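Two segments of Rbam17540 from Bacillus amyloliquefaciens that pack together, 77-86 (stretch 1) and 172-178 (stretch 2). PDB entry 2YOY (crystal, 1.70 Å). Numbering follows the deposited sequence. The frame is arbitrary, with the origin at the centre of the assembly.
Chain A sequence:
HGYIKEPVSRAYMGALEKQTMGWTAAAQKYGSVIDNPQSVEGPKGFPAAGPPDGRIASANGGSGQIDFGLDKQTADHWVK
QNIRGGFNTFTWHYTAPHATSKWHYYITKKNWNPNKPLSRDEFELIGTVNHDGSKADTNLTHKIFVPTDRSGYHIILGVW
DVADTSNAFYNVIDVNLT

Stretch 1 77-86: HWVKQNIRGG
Stretch 2 172-178: VIDVNLT

A short parallel β-pairing, Gln81-Ile83 against Val175-Leu177, joins the two segments of Rbam17540 through a ladder of backbone hydrogen bonds, reinforced by an Asn82-Asn176 hydrogen bond on one face and, on the other, by Ile83 packing on Val175 and Leu177 beside Gln81. The extended segments, strand 81-83 and strand 172-177, run in the same sense but are splayed, their axes crossing at -58° with a closest approach of 4.5 Å. Gln81 pairs with Val175, Asn82 with Asn176 and Ile83 with Leu177, at CA-CA separations of 4.9, 4.7 and 5.2 Å.

Phi/psi values of -120/147, -70/137 and -143/145 for Gln81, Asn82 and Ile83 keep Gln81-Ile83 extended; Val175, Asn176 and Leu177 adopt -132/150, -107/112 and -86/123. The ladder follows the staggered parallel pattern, in which one residue bonds to both neighbours of its partner. Gln81 N donates to Asp174 O (3.2 Å), and Gln81 O accepts from Asn176 N (2.9 Å). Ile83 N then donates to Asn176 O (3.0 Å), while Ile83 O receives Thr178 N (2.8 Å). CA-H...O contacts supplement these bonds, including Val175 CA to Gln81 O at 3.3 Å and Leu177 CA to Ile83 O at 3.4 Å.

Asn82 (chi1 m, chi2 -26°) and Asn176 (chi1 t, chi2 53°) lie on the same face, where Asn176 ND2 donates to Asn82 OD1 at 2.9 Å, a nearly linear bond that extends the pairing beyond the backbone. The other face carries Gln81, Ile83, Val175 and Leu177. Ile83 (t, t) places CG2 3.8 Å from Val175 CB and 3.7 Å from Leu177 CD1, bridging two successive residues on that face; Leu177 has chi1 t and chi2 near 21°, and Val175 is m. Gln81, with chi1 p and chi2 -144°, folds back so that NE2 also donates to Asp174 O (3.3 Å), giving this carbonyl a second donor from the same residue.

Just before the first bridge, Asp174 (chi1 m, chi2 -78°) points toward stretch 1, and its OD2 lies 3.4 Å from Trp78 CB. Trp78 is m with chi2 108°; its CA-to-CB bond points toward stretch 2, though the end of the side chain leads away. A water donates to both Val79 O and Asp174 OD2, each at 2.8 Å, bridging the stretches where direct strand pairing has not begun. At the other end, Thr178 (chi1 m) accepts Gly85 N at OG1 (3.2 Å), continuing the polar connection past the last bridge. Gly85 N also lies 3.5 Å from Leu177 CD1.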

# COMPACT_ATOMS: atom_id res chain seq x y z
N HIS A 77 -1.06 16.13 1.41
CA HIS A 77 0.01 15.62 2.30
C HIS A 77 1.02 14.79 1.53
O HIS A 77 2.22 14.98 1.72
CB HIS A 77 -0.51 14.81 3.46
CG HIS A 77 0.53 14.58 4.53
ND1 HIS A 77 0.78 15.49 5.53
CD2 HIS A 77 1.39 13.56 4.74
CE1 HIS A 77 1.74 15.04 6.32
NE2 HIS A 77 2.16 13.89 5.84
N TRP A 78 0.55 13.88 0.69
CA TRP A 78 1.46 12.88 0.11
C TRP A 78 1.92 13.19 -1.30
O TRP A 78 1.22 13.80 -2.09
CB TRP A 78 0.80 11.49 0.16
CG TRP A 78 0.28 11.16 1.56
CD1 TRP A 78 -1.05 11.11 1.95
CD2 TRP A 78 1.03 10.83 2.71
NE1 TRP A 78 -1.14 10.73 3.26
CE2 TRP A 78 0.11 10.61 3.77
CE3 TRP A 78 2.38 10.67 2.97
CZ2 TRP A 78 0.52 10.24 5.05
CZ3 TRP A 78 2.78 10.32 4.26
CH2 TRP A 78 1.86 10.09 5.27
N VAL A 79 3.08 12.62 -1.67
CA VAL A 79 3.62 12.78 -3.02
C VAL A 79 2.89 11.88 -3.99
O VAL A 79 2.81 10.66 -3.79
CB VAL A 79 5.14 12.45 -3.08
CG1 VAL A 79 5.65 12.58 -4.51
CG2 VAL A 79 5.95 13.39 -2.19
N LYS A 80 2.32 12.46 -5.04
CA LYS A 80 1.60 11.68 -6.05
C LYS A 80 2.53 11.33 -7.24
O LYS A 80 3.39 12.12 -7.65
CB LYS A 80 0.44 12.46 -6.58
CG LYS A 80 -0.70 12.59 -5.56
CD LYS A 80 -0.79 13.98 -5.02
CE LYS A 80 -1.80 14.05 -3.89
NZ LYS A 80 -1.25 14.97 -2.87
N GLN A 81 2.33 10.19 -7.81
CA GLN A 81 3.05 9.91 -9.05
C GLN A 81 2.01 9.67 -10.14
O GLN A 81 0.95 9.13 -9.90
CB GLN A 81 3.91 8.69 -8.92
CG GLN A 81 3.12 7.46 -8.54
CD GLN A 81 3.91 6.59 -7.61
OE1 GLN A 81 4.86 5.89 -8.04
NE2 GLN A 81 3.54 6.61 -6.36
N ASN A 82 2.36 10.06 -11.33
CA ASN A 82 1.47 9.86 -12.46
C ASN A 82 1.33 8.41 -12.86
O ASN A 82 2.30 7.64 -12.93
CB ASN A 82 1.96 10.63 -13.67
CG ASN A 82 1.87 12.13 -13.49
OD1 ASN A 82 1.05 12.64 -12.72
ND2 ASN A 82 2.72 12.85 -14.20
N ILE A 83 0.11 8.01 -13.13
CA ILE A 83 -0.11 6.69 -13.64
C ILE A 83 -1.25 6.82 -14.65
O ILE A 83 -2.14 7.64 -14.46
CB ILE A 83 -0.44 5.74 -12.49
CG1 ILE A 83 -0.11 4.30 -12.87
CG2 ILE A 83 -1.87 5.88 -12.10
CD1 ILE A 83 -0.10 3.35 -11.70
N ARG A 84 -1.19 6.03 -15.71
CA ARG A 84 -2.18 6.04 -16.76
C ARG A 84 -3.20 4.94 -16.45
O ARG A 84 -2.82 3.90 -15.92
CB ARG A 84 -1.49 5.75 -18.12
N GLY A 85 -4.48 5.19 -16.72
CA GLY A 85 -5.52 4.16 -16.55
C GLY A 85 -5.20 2.97 -17.42
O GLY A 85 -4.44 3.08 -18.34
N GLY A 86 -5.77 1.81 -17.12
CA GLY A 86 -5.51 0.63 -17.92
C GLY A 86 -4.57 -0.31 -17.24
O GLY A 86 -4.33 -0.21 -16.04
N VAL A 172 -0.34 1.36 0.51
CA VAL A 172 -1.02 2.35 -0.23
C VAL A 172 -0.07 3.07 -1.14
O VAL A 172 1.11 3.25 -0.84
CB VAL A 172 -1.85 3.37 0.65
CG1 VAL A 172 -2.92 2.63 1.38
CG2 VAL A 172 -0.95 4.13 1.61
N ILE A 173 -0.60 3.43 -2.30
CA ILE A 173 0.11 4.13 -3.37
C ILE A 173 -0.69 5.39 -3.77
O ILE A 173 -1.85 5.31 -4.20
CB ILE A 173 0.30 3.24 -4.63
CG1 ILE A 173 0.92 1.90 -4.29
CG2 ILE A 173 1.15 3.95 -5.65
CD1 ILE A 173 0.65 0.88 -5.35
N ASP A 174 -0.06 6.55 -3.67
CA ASP A 174 -0.71 7.81 -4.06
C ASP A 174 -0.46 8.10 -5.55
O ASP A 174 0.69 8.13 -6.00
CB ASP A 174 -0.18 8.95 -3.21
CG ASP A 174 -0.43 8.72 -1.73
OD1 ASP A 174 -1.60 8.93 -1.30
OD2 ASP A 174 0.53 8.31 -0.99
N VAL A 175 -1.52 8.25 -6.31
CA VAL A 175 -1.39 8.39 -7.75
C VAL A 175 -2.20 9.57 -8.27
O VAL A 175 -3.24 9.97 -7.72
CB VAL A 175 -1.77 7.08 -8.54
CG1 VAL A 175 -0.87 5.91 -8.09
CG2 VAL A 175 -3.26 6.76 -8.36
N ASN A 176 -1.68 10.12 -9.35
CA ASN A 176 -2.44 11.06 -10.15
C ASN A 176 -2.80 10.32 -11.40
O ASN A 176 -1.93 9.99 -12.22
CB ASN A 176 -1.60 12.28 -10.45
CG ASN A 176 -2.32 13.25 -11.36
OD1 ASN A 176 -3.44 13.65 -11.08
ND2 ASN A 176 -1.70 13.61 -12.46
N LEU A 177 -4.09 10.05 -11.56
CA LEU A 177 -4.59 9.22 -12.63
C LEU A 177 -4.82 10.04 -13.87
O LEU A 177 -5.59 10.97 -13.86
CB LEU A 177 -5.87 8.49 -12.21
CG LEU A 177 -6.36 7.17 -12.79
CD1 LEU A 177 -5.33 6.28 -13.48
CD2 LEU A 177 -7.16 6.43 -11.73
N THR A 178 -4.15 9.60 -14.93
CA THR A 178 -4.02 10.20 -16.27
C THR A 178 -3.71 11.69 -16.30
O THR A 178 -2.60 12.08 -15.87
CB THR A 178 -5.13 9.72 -17.20
OG1 THR A 178 -5.18 8.28 -17.11
CG2 THR A 178 -4.84 10.13 -18.65
O HOH W 1 3.15 8.87 -1.62